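Local coordinates for protein gingipain R2 Pro-Domain (Porphyromonas gingivalis, PDB 4IEF) that is the N-terminal pro-domain of an arginine-specific cysteine protease, and probably keeps the zymogen latent and assists its folding until it is cleaved off, at residues Arg12-Ser20 with Lys27-Leu35; Asp95-Gly103 with Ile114-Tyr122. All blocks are in the same frame, centred on the assembly; numbering follows the deposited sequence.

Contact 1 of 2, residues Arg12-Ser20 with Lys27-Leu35; sequences RNPQVRLLS and KVQFRMDNL
A beta hairpin with a classic bulge near its turn joins Arg-17 to Gln-29, Leu-18 to Val-28, and Leu-19 and Ser-20 together to Lys-27. Arg-17 and Gln-29 form an antiparallel hydrogen-bonded pair, Gln-29 N giving to Arg-17 O at 2.9 Å and Arg-17 N to Gln-29 O. In the bulge Lys-27 O accepts from Leu-19 N at 2.8 Å and weakly from Ser-20 N, while Lys-27 N returns a nearly straight bond (173°) to Ser-20 O. The extra residue turns Leu-19 toward the partner strand, where its CG rests on the aliphatic CB of Gln-29.

On the face of Arg-17 and Gln-29 the two long side chains run alongside each other. Gln-29 NE2 sits over the centre of the Arg-17 guanidinium, 3.2 Å from CZ; both groups are donors and their planes stand 53° apart, so this is a van der Waals contact, neither a hydrogen bond nor a parallel stack. Arg-17 NH1 also lies 3.6 Å from Arg-31 NH1, a like-charge approach probably eased by the salt bridge of Arg-31 to Glu-168.

Beyond the paired strands, Asn-13 opens a type I turn, and its OD1 accepts from Gln-15 N, two residues on, which makes an Asx turn. Its ND2 donates to Arg-31 O at 3.2 Å and more weakly to Thr-53 O. With CG beside the backbone N (chi1 -64°) and an extended chain, Gln-15 brings NE2 to the anti lone pair of Asp-33 OD2 at 3.0 Å. Asp-33 OD1 is hydrogen-bonded to Thr-53 OG1.

Branched Val-16 packs CG2 against Phe-30 CD2 at 3.8 Å. That apolar side continues into the sheet: Val-16 touches strand 69-74, Phe-30 meets Phe-151 of strand 144-157, and strand 25-31 hydrogen-bonds along its other edge to strand 162-176.

Contact 2 of 2, residues Asp95-Gly103 with Ile114-Tyr122; sequences DVLIAPSKG and IPYVYGQSY
Tyr-122 and Lys-102 supply the two hydrogen bonds that tie these irregular segments together, each giving to a main-chain carbonyl. Tyr-122 OH donates to Ile-98 O at 2.7 Å, approaching from above the carbonyl plane, 49° out of it. A long, rigid phenol suits this place because it carries its hydroxyl to the other segment while its ring packs: Tyr-122 CE1 lies 3.8 Å from Pro-100 CB.

Lys-102 NZ gives to Ile-114 O at 2.9 Å and also to Pro-111 O, so two carbonyls share the ammonium. Its chain, with CG anti to its own carbonyl carbon (chi1 -71°) and extended from there, lays CE over the centre of one face of the Tyr-116 ring, 3.5 Å from CZ. NZ stands farther off-centre, 4.4 Å from the ring centroid, in a cation-pi contact that probably adds to the stabilisation of the charge. At the edge of the same ring, near its plane, Pro-100 O comes within 3.1 Å of CD2.

Pro-100 has no N-H to satisfy and offers a compact apolar ring, which fits it between tyrosines. Its CG lies over the face of Tyr-118, 3.7 Å from the ring centroid and only 10° off the normal, a CH-pi contact. Tyr-118 OH touches the methyls of Leu-97 and hydrogen-bonds to Thr-42. Ser-101 OG accepts from Gly-103 N at 3.1 Å and is also hydrogen-bonded to Ser-59 O, a carbonyl that can only accept.

Proline CH-pi packing among tyrosines, with an ST turn at Ser-101 to Gly-103, thus joins two parts of the long loop between strands 79-93 and 133-141 beside the two-stranded sheet 36-42/45-51.

Overall arrangement
The two contacts follow one another along the chain and lie on opposite sides of its centre, their centres 28 Å apart and their nearest atoms about 8 Å apart without touching. Contact 1 is a hairpin built into the large antiparallel sheet, whereas contact 2 fastens a loop with no regular strand. The two-stranded sheet 36-42/45-51 comes between them in sequence: its first strand begins just after residues 27-35, and side chains of both strands pack on contact 2. Strand 79-93, paired with strand 162-176 in the large sheet, leads into residues 95-103. Contact 2 also lies within reach of the second protein chain; contact 1 does not.

Contact 1 of 2, residues Arg12-Ser20 with Lys27-Leu35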
loop_
_atom_site.group_PDB
_atom_site.type_symbol
_atom_site.label_atom_id
_atom_site.label_comp_id
_atom_site.label_asym_id
_atom_site.label_seq_id
_atom_site.Cartn_x
_atom_site.Cartn_y
_atom_site.Cartn_z
ATOM N N ARG A 12 8.226 14.693 -5.189
ATOM C CA ARG A 12 9.375 14.161 -5.919
ATOM C C ARG A 12 10.300 15.278 -6.377
ATOM O O ARG A 12 9.823 16.283 -6.909
ATOM C CB ARG A 12 8.919 13.345 -7.136
ATOM C CG ARG A 12 9.969 12.357 -7.626
ATOM C CD ARG A 12 9.724 11.916 -9.054
ATOM N NE ARG A 12 10.687 12.508 -9.985
ATOM C CZ ARG A 12 10.394 13.454 -10.874
ATOM N NH1 ARG A 12 11.332 13.923 -11.684
ATOM N NH2 ARG A 12 9.159 13.930 -10.968
ATOM N N ASN A 13 11.624 15.092 -6.191
ATOM C CA ASN A 13 12.621 16.072 -6.625
ATOM C C ASN A 13 12.829 15.913 -8.142
ATOM O O ASN A 13 13.273 14.845 -8.579
ATOM C CB ASN A 13 13.931 15.921 -5.841
ATOM C CG ASN A 13 14.939 17.036 -6.031
ATOM O OD1 ASN A 13 15.106 17.610 -7.111
ATOM N ND2 ASN A 13 15.696 17.318 -4.992
ATOM N N PRO A 14 12.477 16.940 -8.962
ATOM C CA PRO A 14 12.609 16.794 -10.426
ATOM C C PRO A 14 14.046 16.875 -10.928
ATOM O O PRO A 14 14.320 16.478 -12.060
ATOM C CB PRO A 14 11.786 17.968 -10.985
ATOM C CG PRO A 14 11.094 18.594 -9.804
ATOM C CD PRO A 14 11.922 18.262 -8.610
ATOM N N GLN A 15 14.953 17.404 -10.093
ATOM C CA GLN A 15 16.361 17.590 -10.430
ATOM C C GLN A 15 17.178 16.293 -10.198
ATOM O O GLN A 15 18.316 16.198 -10.669
ATOM C CB GLN A 15 16.940 18.781 -9.654
ATOM C CG GLN A 15 16.296 20.114 -10.035
ATOM C CD GLN A 15 17.166 21.302 -9.710
ATOM O OE1 GLN A 15 18.211 21.528 -10.331
ATOM N NE2 GLN A 15 16.722 22.124 -8.766
ATOM N N VAL A 16 16.580 15.287 -9.525
ATOM C CA VAL A 16 17.212 13.979 -9.314
ATOM C C VAL A 16 16.976 13.159 -10.591
ATOM O O VAL A 16 15.823 12.915 -10.960
ATOM C CB VAL A 16 16.727 13.262 -8.021
ATOM C CG1 VAL A 16 17.326 11.859 -7.899
ATOM C CG2 VAL A 16 17.073 14.091 -6.790
ATOM N N ARG A 17 18.068 12.812 -11.305
ATOM C CA ARG A 17 17.977 12.075 -12.569
ATOM C C ARG A 17 19.060 11.004 -12.726
ATOM O O ARG A 17 20.169 11.151 -12.208
ATOM C CB ARG A 17 17.999 13.031 -13.784
ATOM C CG ARG A 17 19.285 13.839 -14.010
ATOM C CD ARG A 17 19.253 14.493 -15.383
ATOM N NE ARG A 17 20.521 15.133 -15.742
ATOM C CZ ARG A 17 20.702 16.447 -15.843
ATOM N NH1 ARG A 17 19.702 17.285 -15.592
ATOM N NH2 ARG A 17 21.889 16.935 -16.177
ATOM N N LEU A 18 18.710 9.923 -13.457
ATOM C CA LEU A 18 19.588 8.808 -13.788
ATOM C C LEU A 18 20.448 9.225 -14.980
ATOM O O LEU A 18 19.920 9.407 -16.077
ATOM C CB LEU A 18 18.746 7.541 -14.094
ATOM C CG LEU A 18 19.499 6.282 -14.527
ATOM C CD1 LEU A 18 20.100 5.548 -13.333
ATOM C CD2 LEU A 18 18.583 5.356 -15.302
ATOM N N LEU A 19 21.755 9.423 -14.754
ATOM C CA LEU A 19 22.684 9.838 -15.812
ATOM C C LEU A 19 23.073 8.664 -16.701
ATOM O O LEU A 19 23.064 8.807 -17.922
ATOM C CB LEU A 19 23.952 10.513 -15.248
ATOM C CG LEU A 19 23.786 11.873 -14.551
ATOM C CD1 LEU A 19 25.120 12.383 -14.058
ATOM C CD2 LEU A 19 23.195 12.924 -15.480
ATOM N N SER A 20 23.425 7.516 -16.092
ATOM C CA SER A 20 23.833 6.301 -16.807
ATOM C C SER A 20 23.341 5.038 -16.097
ATOM O O SER A 20 23.171 5.040 -14.875
ATOM C CB SER A 20 25.353 6.239 -16.951
ATOM O OG SER A 20 25.885 7.393 -17.584
ATOM N N LYS A 27 24.543 5.445 -12.510
ATOM C CA LYS A 27 25.054 6.787 -12.225
ATOM C C LYS A 27 23.856 7.681 -11.924
ATOM O O LYS A 27 23.019 7.909 -12.803
ATOM C CB LYS A 27 25.893 7.318 -13.396
ATOM C CG LYS A 27 27.055 8.203 -12.978
ATOM C CD LYS A 27 27.928 8.556 -14.178
ATOM C CE LYS A 27 28.780 9.770 -13.927
ATOM N NZ LYS A 27 29.474 10.209 -15.164
ATOM N N VAL A 28 23.726 8.111 -10.657
ATOM C CA VAL A 28 22.585 8.910 -10.208
ATOM C C VAL A 28 23.063 10.310 -9.806
ATOM O O VAL A 28 24.019 10.459 -9.039
ATOM C CB VAL A 28 21.778 8.216 -9.065
ATOM C CG1 VAL A 28 20.527 9.017 -8.695
ATOM C CG2 VAL A 28 21.396 6.781 -9.434
ATOM N N GLN A 29 22.376 11.331 -10.335
ATOM C CA GLN A 29 22.645 12.725 -10.042
ATOM C C GLN A 29 21.583 13.290 -9.106
ATOM O O GLN A 29 20.382 13.148 -9.345
ATOM C CB GLN A 29 22.710 13.551 -11.343
ATOM C CG GLN A 29 22.634 15.071 -11.135
ATOM C CD GLN A 29 22.727 15.845 -12.420
ATOM O OE1 GLN A 29 23.769 15.885 -13.072
ATOM N NE2 GLN A 29 21.635 16.491 -12.805
ATOM N N PHE A 30 22.044 13.937 -8.043
ATOM C CA PHE A 30 21.207 14.670 -7.106
ATOM C C PHE A 30 21.494 16.144 -7.297
ATOM O O PHE A 30 22.661 16.535 -7.436
ATOM C CB PHE A 30 21.461 14.257 -5.640
ATOM C CG PHE A 30 20.938 15.262 -4.633
ATOM C CD1 PHE A 30 21.725 16.337 -4.221
ATOM C CD2 PHE A 30 19.640 15.165 -4.138
ATOM C CE1 PHE A 30 21.213 17.309 -3.354
ATOM C CE2 PHE A 30 19.141 16.120 -3.237
ATOM C CZ PHE A 30 19.929 17.183 -2.854
ATOM N N ARG A 31 20.445 16.961 -7.255
ATOM C CA ARG A 31 20.567 18.408 -7.284
ATOM C C ARG A 31 19.620 18.977 -6.239
ATOM O O ARG A 31 18.486 18.502 -6.111
ATOM C CB ARG A 31 20.321 18.982 -8.681
ATOM C CG ARG A 31 21.566 18.974 -9.558
ATOM C CD ARG A 31 21.263 19.420 -10.972
ATOM N NE ARG A 31 22.485 19.563 -11.760
ATOM C CZ ARG A 31 22.517 19.797 -13.068
ATOM N NH1 ARG A 31 21.388 19.898 -13.759
ATOM N NH2 ARG A 31 23.676 19.919 -13.697
ATOM N N MET A 32 20.116 19.939 -5.436
ATOM C CA MET A 32 19.338 20.580 -4.374
ATOM C C MET A 32 18.151 21.344 -4.976
ATOM O O MET A 32 18.323 22.125 -5.912
ATOM C CB MET A 32 20.221 21.514 -3.524
ATOM C CG MET A 32 19.492 22.123 -2.320
ATOM S SD MET A 32 18.806 20.896 -1.170
ATOM C CE MET A 32 20.268 20.526 -0.200
ATOM N N ASP A 33 16.953 21.097 -4.436
ATOM C CA ASP A 33 15.746 21.734 -4.927
ATOM C C ASP A 33 14.913 22.262 -3.767
ATOM O O ASP A 33 14.648 21.532 -2.808
ATOM C CB ASP A 33 14.937 20.751 -5.793
ATOM C CG ASP A 33 13.770 21.399 -6.513
ATOM O OD1 ASP A 33 12.630 21.267 -6.028
ATOM O OD2 ASP A 33 14.001 22.044 -7.554
ATOM N N ASN A 34 14.513 23.543 -3.867
ATOM C CA ASN A 34 13.675 24.289 -2.918
ATOM C C ASN A 34 14.151 24.142 -1.442
ATOM O O ASN A 34 13.348 23.857 -0.551
ATOM C CB ASN A 34 12.193 23.867 -3.073
ATOM C CG ASN A 34 11.187 24.781 -2.407
ATOM O OD1 ASN A 34 11.382 25.989 -2.278
ATOM N ND2 ASN A 34 10.079 24.218 -1.983
ATOM N N LEU A 35 15.454 24.349 -1.192
ATOM C CA LEU A 35 15.985 24.287 0.175
ATOM C C LEU A 35 15.433 25.455 1.005
ATOM O O LEU A 35 15.604 26.613 0.635
ATOM C CB LEU A 35 17.523 24.276 0.211
ATOM C CG LEU A 35 18.161 24.343 1.615
ATOM C CD1 LEU A 35 18.048 23.008 2.349
ATOM C CD2 LEU A 35 19.604 24.791 1.528
#

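Contact 2 of 2, residues Asp95-Gly103 with Ile114-Tyr122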
loop_
_atom_site.group_PDB
_atom_site.type_symbol
_atom_site.label_atom_id
_atom_site.label_comp_id
_atom_site.label_asym_id
_atom_site.label_seq_id
_atom_site.Cartn_x
_atom_site.Cartn_y
_atom_site.Cartn_z
ATOM N N ASP A 95 27.669 30.497 10.825
ATOM C CA ASP A 95 26.959 30.888 12.053
ATOM C C ASP A 95 25.473 30.485 11.978
ATOM O O ASP A 95 24.570 31.280 12.251
ATOM C CB ASP A 95 27.139 32.388 12.364
ATOM C CG ASP A 95 26.859 32.764 13.810
ATOM O OD1 ASP A 95 27.391 32.080 14.721
ATOM O OD2 ASP A 95 26.132 33.756 14.033
ATOM N N VAL A 96 25.242 29.226 11.604
ATOM C CA VAL A 96 23.914 28.645 11.476
ATOM C C VAL A 96 23.684 27.714 12.653
ATOM O O VAL A 96 24.557 26.909 12.983
ATOM C CB VAL A 96 23.738 27.899 10.118
ATOM C CG1 VAL A 96 22.330 27.334 9.965
ATOM C CG2 VAL A 96 24.073 28.805 8.942
ATOM N N LEU A 97 22.519 27.827 13.289
ATOM C CA LEU A 97 22.142 26.914 14.357
ATOM C C LEU A 97 21.091 25.970 13.787
ATOM O O LEU A 97 19.975 26.403 13.497
ATOM C CB LEU A 97 21.647 27.658 15.617
ATOM C CG LEU A 97 21.101 26.794 16.770
ATOM C CD1 LEU A 97 22.193 25.936 17.401
ATOM C CD2 LEU A 97 20.438 27.653 17.826
ATOM N N ILE A 98 21.482 24.707 13.532
ATOM C CA ILE A 98 20.584 23.674 13.007
ATOM C C ILE A 98 19.899 23.016 14.195
ATOM O O ILE A 98 20.568 22.666 15.174
ATOM C CB ILE A 98 21.319 22.650 12.091
ATOM C CG1 ILE A 98 21.855 23.317 10.794
ATOM C CG2 ILE A 98 20.469 21.391 11.780
ATOM C CD1 ILE A 98 20.810 23.866 9.761
ATOM N N ALA A 99 18.560 22.869 14.111
ATOM C CA ALA A 99 17.727 22.266 15.148
ATOM C C ALA A 99 18.066 20.784 15.372
ATOM O O ALA A 99 18.363 20.076 14.406
ATOM C CB ALA A 99 16.262 22.414 14.781
ATOM N N PRO A 100 18.020 20.293 16.635
ATOM C CA PRO A 100 18.311 18.875 16.876
ATOM C C PRO A 100 17.093 18.004 16.570
ATOM O O PRO A 100 15.950 18.444 16.719
ATOM C CB PRO A 100 18.683 18.848 18.358
ATOM C CG PRO A 100 17.908 19.964 18.952
ATOM C CD PRO A 100 17.670 20.992 17.889
ATOM N N SER A 101 17.335 16.769 16.128
ATOM C CA SER A 101 16.247 15.859 15.790
ATOM C C SER A 101 15.484 15.391 17.023
ATOM O O SER A 101 16.075 15.165 18.078
ATOM C CB SER A 101 16.768 14.660 15.015
ATOM O OG SER A 101 15.704 13.820 14.604
ATOM N N LYS A 102 14.161 15.272 16.875
ATOM C CA LYS A 102 13.257 14.763 17.905
ATOM C C LYS A 102 13.211 13.229 17.828
ATOM O O LYS A 102 12.648 12.576 18.711
ATOM C CB LYS A 102 11.844 15.347 17.723
ATOM C CG LYS A 102 11.723 16.818 18.072
ATOM C CD LYS A 102 10.273 17.264 17.984
ATOM C CE LYS A 102 10.154 18.755 18.162
ATOM N NZ LYS A 102 8.736 19.199 18.187
ATOM N N GLY A 103 13.813 12.685 16.772
ATOM C CA GLY A 103 13.862 11.253 16.507
ATOM C C GLY A 103 12.529 10.742 16.010
ATOM O O GLY A 103 11.704 11.521 15.512
ATOM N N ILE A 114 6.532 18.161 22.336
ATOM C CA ILE A 114 7.876 17.591 22.478
ATOM C C ILE A 114 8.887 18.701 22.143
ATOM O O ILE A 114 8.799 19.293 21.065
ATOM C CB ILE A 114 8.086 16.302 21.626
ATOM C CG1 ILE A 114 7.095 15.191 22.041
ATOM C CG2 ILE A 114 9.536 15.796 21.727
ATOM C CD1 ILE A 114 6.884 14.085 21.004
ATOM N N PRO A 115 9.837 19.027 23.049
ATOM C CA PRO A 115 10.774 20.108 22.739
ATOM C C PRO A 115 11.983 19.612 21.955
ATOM O O PRO A 115 12.271 18.412 21.927
ATOM C CB PRO A 115 11.176 20.621 24.124
ATOM C CG PRO A 115 11.083 19.413 25.011
ATOM C CD PRO A 115 10.109 18.449 24.383
ATOM N N TYR A 116 12.698 20.546 21.327
ATOM C CA TYR A 116 13.942 20.249 20.629
ATOM C C TYR A 116 15.039 20.161 21.694
ATOM O O TYR A 116 15.268 21.135 22.411
ATOM C CB TYR A 116 14.233 21.335 19.579
ATOM C CG TYR A 116 13.329 21.272 18.364
ATOM C CD1 TYR A 116 12.164 22.029 18.297
ATOM C CD2 TYR A 116 13.655 20.480 17.273
ATOM C CE1 TYR A 116 11.333 21.982 17.176
ATOM C CE2 TYR A 116 12.840 20.432 16.144
ATOM C CZ TYR A 116 11.677 21.181 16.099
ATOM O OH TYR A 116 10.870 21.113 14.986
ATOM N N VAL A 117 15.639 18.980 21.865
ATOM C CA VAL A 117 16.674 18.749 22.872
ATOM C C VAL A 117 17.989 18.387 22.163
ATOM O O VAL A 117 18.026 17.502 21.309
ATOM C CB VAL A 117 16.241 17.698 23.947
ATOM C CG1 VAL A 117 15.809 16.376 23.320
ATOM C CG2 VAL A 117 17.313 17.483 25.016
ATOM N N TYR A 118 19.056 19.111 22.514
ATOM C CA TYR A 118 20.394 18.923 21.961
ATOM C C TYR A 118 21.110 17.777 22.673
ATOM O O TYR A 118 21.115 17.724 23.905
ATOM C CB TYR A 118 21.219 20.219 22.072
ATOM C CG TYR A 118 20.669 21.362 21.249
ATOM C CD1 TYR A 118 19.745 22.254 21.788
ATOM C CD2 TYR A 118 21.090 21.569 19.938
ATOM C CE1 TYR A 118 19.231 23.307 21.032
ATOM C CE2 TYR A 118 20.595 22.630 19.176
ATOM C CZ TYR A 118 19.657 23.491 19.726
ATOM O OH TYR A 118 19.153 24.532 18.986
ATOM N N GLY A 119 21.691 16.870 21.892
ATOM C CA GLY A 119 22.451 15.736 22.409
ATOM C C GLY A 119 23.923 16.063 22.538
ATOM O O GLY A 119 24.329 17.182 22.210
ATOM N N GLN A 120 24.742 15.083 22.987
ATOM C CA GLN A 120 26.186 15.229 23.182
ATOM C C GLN A 120 26.929 15.485 21.859
ATOM O O GLN A 120 28.011 16.079 21.876
ATOM C CB GLN A 120 26.758 13.982 23.881
ATOM C CG GLN A 120 27.522 14.290 25.177
ATOM C CD GLN A 120 28.844 15.004 24.945
ATOM O OE1 GLN A 120 29.047 16.147 25.375
ATOM N NE2 GLN A 120 29.793 14.330 24.308
ATOM N N SER A 121 26.332 15.062 20.717
ATOM C CA SER A 121 26.868 15.242 19.368
ATOM C C SER A 121 27.121 16.733 19.033
ATOM O O SER A 121 27.960 17.025 18.175
ATOM C CB SER A 121 25.917 14.626 18.345
ATOM O OG SER A 121 24.632 15.226 18.363
ATOM N N TYR A 122 26.419 17.666 19.737
ATOM C CA TYR A 122 26.537 19.123 19.563
ATOM C C TYR A 122 27.816 19.713 20.213
ATOM O O TYR A 122 28.081 20.911 20.072
ATOM C CB TYR A 122 25.278 19.852 20.064
ATOM C CG TYR A 122 24.229 19.979 18.980
ATOM C CD1 TYR A 122 23.363 18.926 18.695
ATOM C CD2 TYR A 122 24.156 21.119 18.182
ATOM C CE1 TYR A 122 22.445 19.008 17.650
ATOM C CE2 TYR A 122 23.241 21.212 17.134
ATOM C CZ TYR A 122 22.378 20.157 16.883
ATOM O OH TYR A 122 21.450 20.245 15.882
#